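Local coordinates for protein Glp_546_48378_50642 (Giardia intestinalis, PDB 2QVW) that cleaves double-stranded RNA in the RNA interference pathway, producing small interfering RNAs of 21 to 23 base pairs that direct destruction of matching transcripts, at residues V66-Q70 and A113-L117; H4-C10 and L22-H28. All coordinates share one frame; numbering follows the deposited sequence.

Contact 1: V66-Q70 and A113-L117; sequences VAVYQ and AFLPL
The Y69 ring is bounded by three consecutive residues of the strand it meets. P116 lies over one face, its CD 3.9 Å from the centroid of the Y69 ring and 29° off the ring normal, which makes a CH-pi contact. At the ring edge, close to its plane, sits the backbone carbonyl of F114, with Y69 CD2 3.4 Å from F114 O. L115 approaches obliquely through CD2. This placement follows from chi1 of Y69 (-174°), which sets CG opposite the backbone N and sends the ring out from the helix to P116. One turn earlier, V66 offers a single methyl to two residues: V66 CG1 is 3.6 Å from A113 CB and 4.1 Å from L115 CD2, with the V66 and L115 side chains crossing at about a right angle. The Q70 side chain, bent at chi2, brings its amide group alongside the backbone of A113 and F114.

Here a helix packs against the outer edge of an antiparallel sheet: helix 60-77 meets strand 112-117, the edge strand, and segments 66-70 and 113-117 run at 84° to each other, their axes 8.5 Å apart at closest approach. Both lie in the Giardia Dicer N-terminal domain, grouped by sequence with double-stranded-RNA-binding domains. Helix 127-137 packs beside them, L129 touching both Y69 and L115. The F114 ring leads away from helix 60-77, meeting W85 edge-to-face and touching L267 and I270 of helix 267-284.

Contact 2: H4-C10 and L22-H28; sequences HALGHCC and LLLLDTH
H8 and L25 share a first torsion, with CG opposite the carbonyl carbon and beside the backbone N (chi1 near -72° in both), and the two side chains cross at about a right angle on one face of the sheet. H8 CD2 reaches L25 CD1 at 3.8 Å, the methyl meeting the imidazole obliquely. L23 differs: its CG stands anti to the backbone N (chi1 172°), while its CB is left in contact with two residues of the other strand, 3.8 Å from H8 CB and 3.9 Å from C10 SG.

The backbone beneath is an antiparallel hairpin. L6 and L25 form a hydrogen-bonded pair in which each N-H meets the other residue's carbonyl oxygen, L6 N to L25 O at 3.0 Å and L25 N to L6 O at 3.1 Å, both nearly straight. Further along, L23 N donates to H8 O at 2.7 Å, and C9 and L22 follow as a non-hydrogen-bonded pair. At the open end the L6 side chain crosses that of H28 at about a right angle, and the ring of H4, which is poorly ordered, meets that of H28 obliquely, centroids 5.4 Å apart and planes at 52°. D26 OD1 accepts the T27 hydroxyl from above the carboxylate plane and also takes the backbone N-H of T111, tying the strand's end to the chain leading into strand 112-117.

Strand 18-25 is thus flanked by strands 6-13 and 112-117, while helix 267-284 packs over the face carrying C10, L23 and L25, through I270 and I274.

The two contacts illustrate how one sheet joins distant parts of a chain: strand 18-25 of contact 2 is the neighbour of strand 112-117 of contact 1, and the contact centres lie 12 Å apart. Probable hydrogen bonds connect them, L115 O to L22 N at 2.8 Å and A113 O to L24 N at 3.2 Å. F114 and L23 also touch side by side on the sheet face under helix 267-284, whereas helix 60-77 packs at the sheet's outer edge, against strand 112-117. In sequence, both segments of contact 2 precede those of contact 1. Both contacts belong to the N-terminal domain, away from the manganese sites of the ribonuclease III domains.

Contact 1: V66-Q70 and A113-L117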
loop_
_atom_site.group_PDB
_atom_site.type_symbol
_atom_site.label_atom_id
_atom_site.label_comp_id
_atom_site.label_asym_id
_atom_site.label_seq_id
_atom_site.Cartn_x
_atom_site.Cartn_y
_atom_site.Cartn_z
ATOM N N VAL A 66 19.962 -27.435 10.026
ATOM C CA VAL A 66 19.848 -25.981 9.983
ATOM C C VAL A 66 20.196 -25.460 11.367
ATOM O O VAL A 66 20.878 -24.447 11.512
ATOM C CB VAL A 66 18.417 -25.519 9.673
ATOM C CG1 VAL A 66 18.378 -24.012 9.514
ATOM C CG2 VAL A 66 17.910 -26.194 8.424
ATOM N N ALA A 67 19.711 -26.167 12.384
ATOM C CA ALA A 67 19.963 -25.790 13.764
ATOM C C ALA A 67 21.447 -25.537 13.966
ATOM O O ALA A 67 21.855 -24.530 14.551
ATOM C CB ALA A 67 19.499 -26.895 14.687
ATOM N N VAL A 68 22.258 -26.457 13.463
ATOM C CA VAL A 68 23.702 -26.334 13.615
ATOM C C VAL A 68 24.236 -24.998 13.100
ATOM O O VAL A 68 24.734 -24.175 13.883
ATOM C CB VAL A 68 24.443 -27.485 12.905
ATOM C CG1 VAL A 68 25.918 -27.483 13.309
ATOM C CG2 VAL A 68 23.782 -28.810 13.254
ATOM N N TYR A 69 24.119 -24.773 11.794
ATOM C CA TYR A 69 24.608 -23.535 11.210
ATOM C C TYR A 69 24.183 -22.334 12.035
ATOM O O TYR A 69 24.956 -21.397 12.240
ATOM C CB TYR A 69 24.083 -23.359 9.798
ATOM C CG TYR A 69 24.685 -22.167 9.096
ATOM C CD1 TYR A 69 25.996 -22.195 8.636
ATOM C CD2 TYR A 69 23.952 -20.998 8.912
ATOM C CE1 TYR A 69 26.561 -21.090 8.012
ATOM C CE2 TYR A 69 24.510 -19.885 8.289
ATOM C CZ TYR A 69 25.810 -19.938 7.842
ATOM O OH TYR A 69 26.352 -18.837 7.218
ATOM N N GLN A 70 22.948 -22.366 12.517
ATOM C CA GLN A 70 22.432 -21.265 13.314
ATOM C C GLN A 70 23.321 -20.970 14.513
ATOM O O GLN A 70 23.780 -19.834 14.675
ATOM C CB GLN A 70 21.016 -21.578 13.784
ATOM C CG GLN A 70 20.004 -20.531 13.363
ATOM C CD GLN A 70 19.838 -20.448 11.862
ATOM O OE1 GLN A 70 19.382 -21.390 11.229
ATOM N NE2 GLN A 70 20.209 -19.322 11.287
ATOM N N ALA A 113 15.332 -18.769 10.139
ATOM C CA ALA A 113 16.655 -19.392 10.016
ATOM C C ALA A 113 17.347 -18.887 8.742
ATOM O O ALA A 113 16.819 -19.027 7.643
ATOM C CB ALA A 113 16.520 -20.906 9.968
ATOM N N PHE A 114 18.532 -18.308 8.893
ATOM C CA PHE A 114 19.276 -17.773 7.758
ATOM C C PHE A 114 20.326 -18.742 7.222
ATOM O O PHE A 114 21.092 -19.336 7.985
ATOM C CB PHE A 114 19.949 -16.464 8.156
ATOM C CG PHE A 114 18.994 -15.428 8.648
ATOM C CD1 PHE A 114 18.097 -14.827 7.784
ATOM C CD2 PHE A 114 18.973 -15.061 9.983
ATOM C CE1 PHE A 114 17.188 -13.868 8.245
ATOM C CE2 PHE A 114 18.065 -14.103 10.453
ATOM C CZ PHE A 114 17.175 -13.509 9.583
ATOM N N LEU A 115 20.349 -18.900 5.902
ATOM C CA LEU A 115 21.306 -19.777 5.241
ATOM C C LEU A 115 22.141 -18.979 4.268
ATOM O O LEU A 115 21.690 -17.978 3.710
ATOM C CB LEU A 115 20.595 -20.888 4.479
ATOM C CG LEU A 115 19.794 -21.866 5.324
ATOM C CD1 LEU A 115 19.405 -23.055 4.463
ATOM C CD2 LEU A 115 20.638 -22.323 6.516
ATOM N N PRO A 116 23.378 -19.418 4.040
ATOM C CA PRO A 116 24.271 -18.719 3.119
ATOM C C PRO A 116 23.922 -19.016 1.672
ATOM O O PRO A 116 23.519 -20.133 1.336
ATOM C CB PRO A 116 25.647 -19.274 3.469
ATOM C CG PRO A 116 25.474 -19.834 4.825
ATOM C CD PRO A 116 24.114 -20.441 4.785
ATOM N N LEU A 117 24.084 -18.015 0.814
ATOM C CA LEU A 117 23.802 -18.177 -0.604
ATOM C C LEU A 117 24.894 -17.496 -1.407
ATOM O O LEU A 117 25.337 -16.408 -1.054
ATOM C CB LEU A 117 22.437 -17.576 -0.960
ATOM C CG LEU A 117 21.184 -18.215 -0.332
ATOM C CD1 LEU A 117 19.938 -17.611 -0.964
ATOM C CD2 LEU A 117 21.191 -19.723 -0.545
#

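Contact 2: H4-C10 and L22-H28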
loop_
_atom_site.group_PDB
_atom_site.type_symbol
_atom_site.label_atom_id
_atom_site.label_comp_id
_atom_site.label_asym_id
_atom_site.label_seq_id
_atom_site.Cartn_x
_atom_site.Cartn_y
_atom_site.Cartn_z
ATOM N N HIS A 4 6.554 -26.632 6.498
ATOM C CA HIS A 4 6.241 -25.209 6.633
ATOM C C HIS A 4 7.505 -24.345 6.593
ATOM O O HIS A 4 8.120 -24.086 7.635
ATOM C CB HIS A 4 5.499 -24.961 7.958
ATOM C CG HIS A 4 4.213 -24.197 7.814
ATOM N ND1 HIS A 4 4.137 -22.966 7.197
ATOM C CD2 HIS A 4 2.959 -24.480 8.241
ATOM C CE1 HIS A 4 2.892 -22.526 7.250
ATOM N NE2 HIS A 4 2.158 -23.425 7.878
ATOM N N ALA A 5 7.894 -23.903 5.398
ATOM C CA ALA A 5 9.080 -23.072 5.261
ATOM C C ALA A 5 9.003 -22.207 4.020
ATOM O O ALA A 5 9.232 -22.678 2.907
ATOM C CB ALA A 5 10.330 -23.937 5.215
ATOM N N LEU A 6 8.664 -20.937 4.221
ATOM C CA LEU A 6 8.573 -19.988 3.129
ATOM C C LEU A 6 9.959 -19.417 2.923
ATOM O O LEU A 6 10.601 -18.975 3.874
ATOM C CB LEU A 6 7.598 -18.868 3.475
ATOM C CG LEU A 6 6.115 -19.232 3.586
ATOM C CD1 LEU A 6 5.878 -20.209 4.720
ATOM C CD2 LEU A 6 5.318 -17.960 3.816
ATOM N N GLY A 7 10.421 -19.439 1.679
ATOM C CA GLY A 7 11.744 -18.930 1.373
ATOM C C GLY A 7 11.754 -17.459 1.026
ATOM O O GLY A 7 10.788 -16.934 0.477
ATOM N N HIS A 8 12.856 -16.796 1.358
ATOM C CA HIS A 8 13.045 -15.375 1.094
ATOM C C HIS A 8 14.524 -15.181 0.791
ATOM O O HIS A 8 15.372 -15.633 1.551
ATOM C CB HIS A 8 12.665 -14.542 2.326
ATOM C CG HIS A 8 11.195 -14.500 2.612
ATOM N ND1 HIS A 8 10.289 -13.892 1.773
ATOM C CD2 HIS A 8 10.478 -14.965 3.664
ATOM C CE1 HIS A 8 9.077 -13.981 2.293
ATOM N NE2 HIS A 8 9.164 -14.629 3.441
ATOM N N CYS A 9 14.833 -14.517 -0.315
ATOM C CA CYS A 9 16.226 -14.285 -0.694
ATOM C C CYS A 9 16.749 -12.944 -0.197
ATOM O O CYS A 9 16.583 -11.915 -0.850
ATOM C CB CYS A 9 16.392 -14.349 -2.215
ATOM S SG CYS A 9 16.177 -15.988 -2.942
ATOM N N CYS A 10 17.390 -12.948 0.960
ATOM C CA CYS A 10 17.922 -11.707 1.487
ATOM C C CYS A 10 19.156 -11.302 0.702
ATOM O O CYS A 10 19.770 -12.118 0.008
ATOM C CB CYS A 10 18.278 -11.847 2.971
ATOM S SG CYS A 10 16.866 -12.221 4.035
ATOM N N LEU A 22 19.219 -17.133 2.586
ATOM C CA LEU A 22 17.903 -17.724 2.369
ATOM C C LEU A 22 17.158 -17.720 3.694
ATOM O O LEU A 22 17.481 -18.490 4.595
ATOM C CB LEU A 22 18.018 -19.165 1.852
ATOM C CG LEU A 22 16.726 -19.999 1.898
ATOM C CD1 LEU A 22 15.654 -19.363 1.039
ATOM C CD2 LEU A 22 16.999 -21.406 1.427
ATOM N N LEU A 23 16.163 -16.851 3.812
ATOM C CA LEU A 23 15.398 -16.766 5.036
ATOM C C LEU A 23 14.203 -17.696 5.031
ATOM O O LEU A 23 13.345 -17.615 4.161
ATOM C CB LEU A 23 14.926 -15.332 5.287
ATOM C CG LEU A 23 13.940 -15.177 6.453
ATOM C CD1 LEU A 23 14.451 -15.892 7.692
ATOM C CD2 LEU A 23 13.739 -13.715 6.730
ATOM N N LEU A 24 14.149 -18.574 6.026
ATOM C CA LEU A 24 13.059 -19.525 6.160
ATOM C C LEU A 24 12.137 -19.083 7.285
ATOM O O LEU A 24 12.552 -18.982 8.438
ATOM C CB LEU A 24 13.620 -20.914 6.463
ATOM C CG LEU A 24 14.644 -21.410 5.433
ATOM C CD1 LEU A 24 15.246 -22.728 5.881
ATOM C CD2 LEU A 24 13.966 -21.551 4.076
ATOM N N LEU A 25 10.887 -18.805 6.941
ATOM C CA LEU A 25 9.903 -18.387 7.922
ATOM C C LEU A 25 8.820 -19.435 8.031
ATOM O O LEU A 25 8.414 -20.025 7.035
ATOM C CB LEU A 25 9.273 -17.067 7.514
ATOM C CG LEU A 25 10.162 -15.844 7.660
ATOM C CD1 LEU A 25 9.359 -14.605 7.320
ATOM C CD2 LEU A 25 10.682 -15.764 9.085
ATOM N N ASP A 26 8.350 -19.660 9.247
ATOM C CA ASP A 26 7.301 -20.634 9.479
ATOM C C ASP A 26 5.948 -19.974 9.311
ATOM O O ASP A 26 4.932 -20.550 9.678
ATOM C CB ASP A 26 7.414 -21.201 10.891
ATOM C CG ASP A 26 6.962 -20.220 11.955
ATOM O OD1 ASP A 26 7.242 -19.008 11.810
ATOM O OD2 ASP A 26 6.339 -20.663 12.947
ATOM N N THR A 27 5.928 -18.767 8.758
ATOM C CA THR A 27 4.668 -18.058 8.582
ATOM C C THR A 27 4.552 -17.358 7.231
ATOM O O THR A 27 5.558 -17.111 6.557
ATOM C CB THR A 27 4.464 -17.009 9.692
ATOM O OG1 THR A 27 4.957 -17.518 10.934
ATOM C CG2 THR A 27 2.995 -16.708 9.857
ATOM N N HIS A 28 3.311 -17.045 6.850
ATOM C CA HIS A 28 3.009 -16.364 5.587
ATOM C C HIS A 28 2.927 -14.860 5.795
ATOM O O HIS A 28 1.996 -14.355 6.415
ATOM C CB HIS A 28 1.674 -16.857 5.017
ATOM C CG HIS A 28 1.633 -18.330 4.746
ATOM N ND1 HIS A 28 2.313 -18.914 3.697
ATOM C CD2 HIS A 28 1.004 -19.339 5.395
ATOM C CE1 HIS A 28 2.102 -20.219 3.712
ATOM N NE2 HIS A 28 1.311 -20.502 4.733
#